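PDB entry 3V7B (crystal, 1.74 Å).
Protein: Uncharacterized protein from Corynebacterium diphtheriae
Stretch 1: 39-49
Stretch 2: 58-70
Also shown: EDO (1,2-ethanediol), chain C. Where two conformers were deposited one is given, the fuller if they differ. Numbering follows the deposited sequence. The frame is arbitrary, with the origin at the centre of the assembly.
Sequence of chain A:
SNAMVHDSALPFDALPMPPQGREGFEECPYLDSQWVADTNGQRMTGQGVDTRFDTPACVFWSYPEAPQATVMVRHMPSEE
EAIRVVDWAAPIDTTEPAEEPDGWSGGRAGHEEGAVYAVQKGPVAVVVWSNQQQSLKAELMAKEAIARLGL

Stretch 1, residues 39-49: TNGQRMTGQGV
Stretch 2 (58-70) CVFWSYPEAPQAT

Strands 46-49 and 58-61 run antiparallel, their axes 167° apart and 4.8 Å at closest approach, in the register Gly46-Trp61, Gln47-Phe60, Gly48-Val59, Val49-Cys58. Stretch 1 enters from a helix ending at Asn40; Gly41 (phi/psi 112/5) leaves it with a positive phi that suits glycine. The extended Gln42 (-125/143, chi1 m, chi2 t) offers its carbonyl to Gln68 (chi1 p, chi2 t): NE2 of Gln68 to O of Gln42 is 3.0 Å at 162°, so a side-chain amide hydrogen-bonds to the loop's backbone. Arg43 (-57/143; chi1 m, chi2 t, chi3 t) has its CA-to-CB bond pointing away, yet its O accepts a very short 2.5 Å hydrogen bond from OG of Ser62 (chi1 t). Met44, a selenomethionine (-81/127; chi t, p, p), curls back until SE lies 3.6 Å from CB of Phe60 (chi1 m), at that ring's edge. Thr45 (-92/-38), just before the strand, donates from N to O of Trp61 (chi1 m), 2.8 Å at 158°. Gly46, nearly fully extended (-178/176), adds a weak bond from N to the same O, 3.4 Å, and returns O to N of Trp61 at 2.9 Å. Gln47 (-161/158; chi1 p, chi2 t) shares a face with Phe60, NE2 3.3 Å from CE1. Gly48 (-151/171) pairs doubly with Val59, N to O 3.0 Å and O to N 2.9 Å; its N also meets Trp61's ring edge, 3.9 Å from CZ3. Val49 (-125/152, chi1 m) ends the contact, CG1 4.3 Å from SG of Cys58.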

# COMPACT_ATOMS: atom_id res chain seq x y z
N THR A 39 1.17 -3.00 -14.44
CA THR A 39 0.15 -3.65 -13.54
C THR A 39 -1.03 -2.74 -13.26
O THR A 39 -2.19 -3.12 -13.50
CB THR A 39 0.77 -4.07 -12.20
OG1 THR A 39 1.90 -4.91 -12.47
CG2 THR A 39 -0.31 -4.86 -11.31
N ASN A 40 -0.72 -1.51 -12.83
CA ASN A 40 -1.79 -0.52 -12.50
C ASN A 40 -2.42 0.08 -13.79
O ASN A 40 -3.62 0.22 -13.86
CB ASN A 40 -1.32 0.55 -11.56
CG ASN A 40 -2.45 1.20 -10.78
OD1 ASN A 40 -2.64 2.41 -10.83
ND2 ASN A 40 -3.11 0.42 -10.01
N GLY A 41 -1.61 0.38 -14.79
CA GLY A 41 -2.18 0.68 -16.09
C GLY A 41 -2.05 2.09 -16.59
O GLY A 41 -2.56 2.38 -17.69
N GLN A 42 -1.34 2.94 -15.87
CA GLN A 42 -1.16 4.32 -16.29
C GLN A 42 0.30 4.66 -16.36
O GLN A 42 1.10 4.21 -15.52
CB GLN A 42 -1.83 5.30 -15.34
CG GLN A 42 -3.33 5.11 -15.25
CD GLN A 42 -3.99 6.14 -14.31
OE1 GLN A 42 -3.41 6.58 -13.32
NE2 GLN A 42 -5.19 6.56 -14.68
N ARG A 43 0.67 5.47 -17.36
CA ARG A 43 2.02 5.96 -17.43
C ARG A 43 2.51 6.74 -16.20
O ARG A 43 1.76 7.50 -15.61
CB ARG A 43 2.20 6.81 -18.69
CG ARG A 43 1.96 5.97 -19.94
CD ARG A 43 1.94 6.85 -21.17
NE ARG A 43 1.62 6.16 -22.42
CZ ARG A 43 0.37 5.90 -22.85
NH1 ARG A 43 -0.69 6.24 -22.12
NH2 ARG A 43 0.16 5.32 -24.02
N MSE A 44 3.79 6.56 -15.86
CA MSE A 44 4.41 7.22 -14.69
C MSE A 44 4.84 8.66 -14.97
O MSE A 44 5.60 8.94 -15.94
CB MSE A 44 5.65 6.44 -14.20
CG MSE A 44 6.04 6.70 -12.71
SE MSE A 44 4.84 5.81 -11.47
CE MSE A 44 5.18 3.99 -11.91
N THR A 45 4.38 9.56 -14.13
CA THR A 45 4.89 10.91 -14.08
C THR A 45 6.02 11.04 -13.06
O THR A 45 6.95 11.80 -13.26
CB THR A 45 3.79 11.91 -13.66
OG1 THR A 45 2.82 11.97 -14.70
CG2 THR A 45 4.39 13.27 -13.55
N GLY A 46 5.90 10.36 -11.94
CA GLY A 46 6.91 10.47 -10.90
C GLY A 46 6.55 9.56 -9.76
O GLY A 46 5.45 8.93 -9.78
N GLN A 47 7.43 9.51 -8.76
CA GLN A 47 7.23 8.63 -7.62
C GLN A 47 8.07 9.08 -6.46
O GLN A 47 8.99 9.78 -6.66
CB GLN A 47 7.55 7.19 -7.98
CG GLN A 47 9.02 6.89 -8.19
CD GLN A 47 9.18 5.55 -8.86
OE1 GLN A 47 9.38 5.49 -10.06
NE2 GLN A 47 9.05 4.47 -8.10
N GLY A 48 7.68 8.70 -5.24
CA GLY A 48 8.52 9.02 -4.05
C GLY A 48 8.35 7.98 -2.96
O GLY A 48 7.58 7.05 -3.13
N VAL A 49 9.20 8.10 -1.96
CA VAL A 49 9.25 7.23 -0.86
C VAL A 49 9.10 8.09 0.42
O VAL A 49 9.51 9.27 0.47
CB VAL A 49 10.63 6.51 -0.74
CG1 VAL A 49 10.93 5.66 -1.98
CG2 VAL A 49 11.73 7.54 -0.56
N CYS A 58 5.82 3.78 -0.55
CA CYS A 58 6.13 4.16 -1.94
C CYS A 58 4.83 4.70 -2.56
O CYS A 58 3.76 4.10 -2.46
CB CYS A 58 6.65 2.98 -2.77
SG CYS A 58 8.22 2.30 -2.14
N VAL A 59 4.96 5.82 -3.25
CA VAL A 59 3.79 6.43 -3.92
C VAL A 59 4.10 6.71 -5.38
O VAL A 59 5.20 7.15 -5.71
CB VAL A 59 3.44 7.73 -3.27
CG1 VAL A 59 2.11 8.27 -3.87
CG2 VAL A 59 3.30 7.55 -1.75
N PHE A 60 3.13 6.40 -6.24
CA PHE A 60 3.34 6.42 -7.65
C PHE A 60 2.25 7.27 -8.29
O PHE A 60 1.06 7.03 -8.12
CB PHE A 60 3.32 5.03 -8.28
CG PHE A 60 4.19 3.99 -7.61
CD1 PHE A 60 5.50 3.78 -8.01
CD2 PHE A 60 3.71 3.26 -6.51
CE1 PHE A 60 6.27 2.78 -7.46
CE2 PHE A 60 4.55 2.33 -5.89
CZ PHE A 60 5.83 2.10 -6.37
N TRP A 61 2.71 8.24 -9.07
CA TRP A 61 1.86 9.19 -9.75
C TRP A 61 1.85 9.05 -11.25
O TRP A 61 2.88 8.81 -11.87
CB TRP A 61 2.32 10.63 -9.46
CG TRP A 61 1.86 11.14 -8.13
CD1 TRP A 61 0.65 11.81 -7.81
CD2 TRP A 61 2.64 11.13 -6.94
NE1 TRP A 61 0.62 12.16 -6.49
CE2 TRP A 61 1.84 11.77 -5.91
CE3 TRP A 61 3.90 10.61 -6.62
CZ2 TRP A 61 2.27 11.85 -4.62
CZ3 TRP A 61 4.33 10.75 -5.31
CH2 TRP A 61 3.53 11.34 -4.34
N SER A 62 0.67 9.22 -11.82
CA SER A 62 0.49 9.45 -13.25
C SER A 62 -0.03 10.88 -13.44
O SER A 62 0.23 11.74 -12.61
CB SER A 62 -0.50 8.47 -13.85
OG SER A 62 -0.46 8.49 -15.28
N TYR A 63 -0.81 11.14 -14.48
CA TYR A 63 -1.21 12.50 -14.73
C TYR A 63 -2.21 13.10 -13.68
O TYR A 63 -2.17 14.31 -13.43
CB TYR A 63 -1.77 12.64 -16.16
CG TYR A 63 -3.04 11.83 -16.41
CD1 TYR A 63 -4.32 12.38 -16.13
CD2 TYR A 63 -2.97 10.54 -16.94
CE1 TYR A 63 -5.49 11.64 -16.35
CE2 TYR A 63 -4.12 9.81 -17.16
CZ TYR A 63 -5.37 10.36 -16.86
OH TYR A 63 -6.50 9.62 -17.05
N PRO A 64 -3.08 12.30 -13.07
CA PRO A 64 -3.96 12.95 -12.06
C PRO A 64 -3.22 13.54 -10.87
O PRO A 64 -2.06 13.19 -10.56
CB PRO A 64 -4.86 11.80 -11.58
CG PRO A 64 -4.84 10.81 -12.67
CD PRO A 64 -3.45 10.89 -13.27
N GLU A 65 -3.88 14.42 -10.14
CA GLU A 65 -3.30 14.94 -8.90
C GLU A 65 -3.11 13.81 -7.84
O GLU A 65 -2.01 13.64 -7.20
CB GLU A 65 -4.22 16.05 -8.38
CG GLU A 65 -4.38 17.23 -9.34
CD GLU A 65 -3.28 18.26 -9.17
OE1 GLU A 65 -2.11 17.87 -8.97
OE2 GLU A 65 -3.59 19.48 -9.25
N ALA A 66 -4.17 13.03 -7.64
CA ALA A 66 -4.16 11.89 -6.72
C ALA A 66 -3.23 10.77 -7.29
O ALA A 66 -3.27 10.46 -8.46
CB ALA A 66 -5.59 11.36 -6.54
N PRO A 67 -2.44 10.15 -6.43
CA PRO A 67 -1.55 9.12 -6.97
C PRO A 67 -2.27 7.97 -7.70
O PRO A 67 -3.45 7.68 -7.39
CB PRO A 67 -0.79 8.61 -5.74
CG PRO A 67 -1.34 9.32 -4.58
CD PRO A 67 -2.22 10.43 -5.00
N GLN A 68 -1.58 7.28 -8.60
CA GLN A 68 -2.19 6.10 -9.23
C GLN A 68 -2.15 4.90 -8.26
O GLN A 68 -3.01 4.03 -8.32
CB GLN A 68 -1.60 5.76 -10.61
CG GLN A 68 -0.17 5.18 -10.60
CD GLN A 68 0.14 4.60 -11.99
OE1 GLN A 68 -0.59 3.75 -12.49
NE2 GLN A 68 1.14 5.16 -12.65
N ALA A 69 -1.13 4.81 -7.42
CA ALA A 69 -1.00 3.71 -6.46
C ALA A 69 -0.18 4.19 -5.28
O ALA A 69 0.80 4.95 -5.39
CB ALA A 69 -0.33 2.47 -7.10
N THR A 70 -0.55 3.69 -4.13
CA THR A 70 0.18 3.96 -2.91
C THR A 70 0.39 2.63 -2.19
O THR A 70 -0.57 1.86 -1.99
CB THR A 70 -0.66 4.90 -1.99
OG1 THR A 70 -0.87 6.18 -2.63
CG2 THR A 70 -0.02 5.06 -0.58
C1 EDO C . -5.40 6.58 -5.00
O1 EDO C . -4.96 7.93 -5.24
C2 EDO C . -4.17 5.70 -4.70
O2 EDO C . -3.32 6.12 -3.60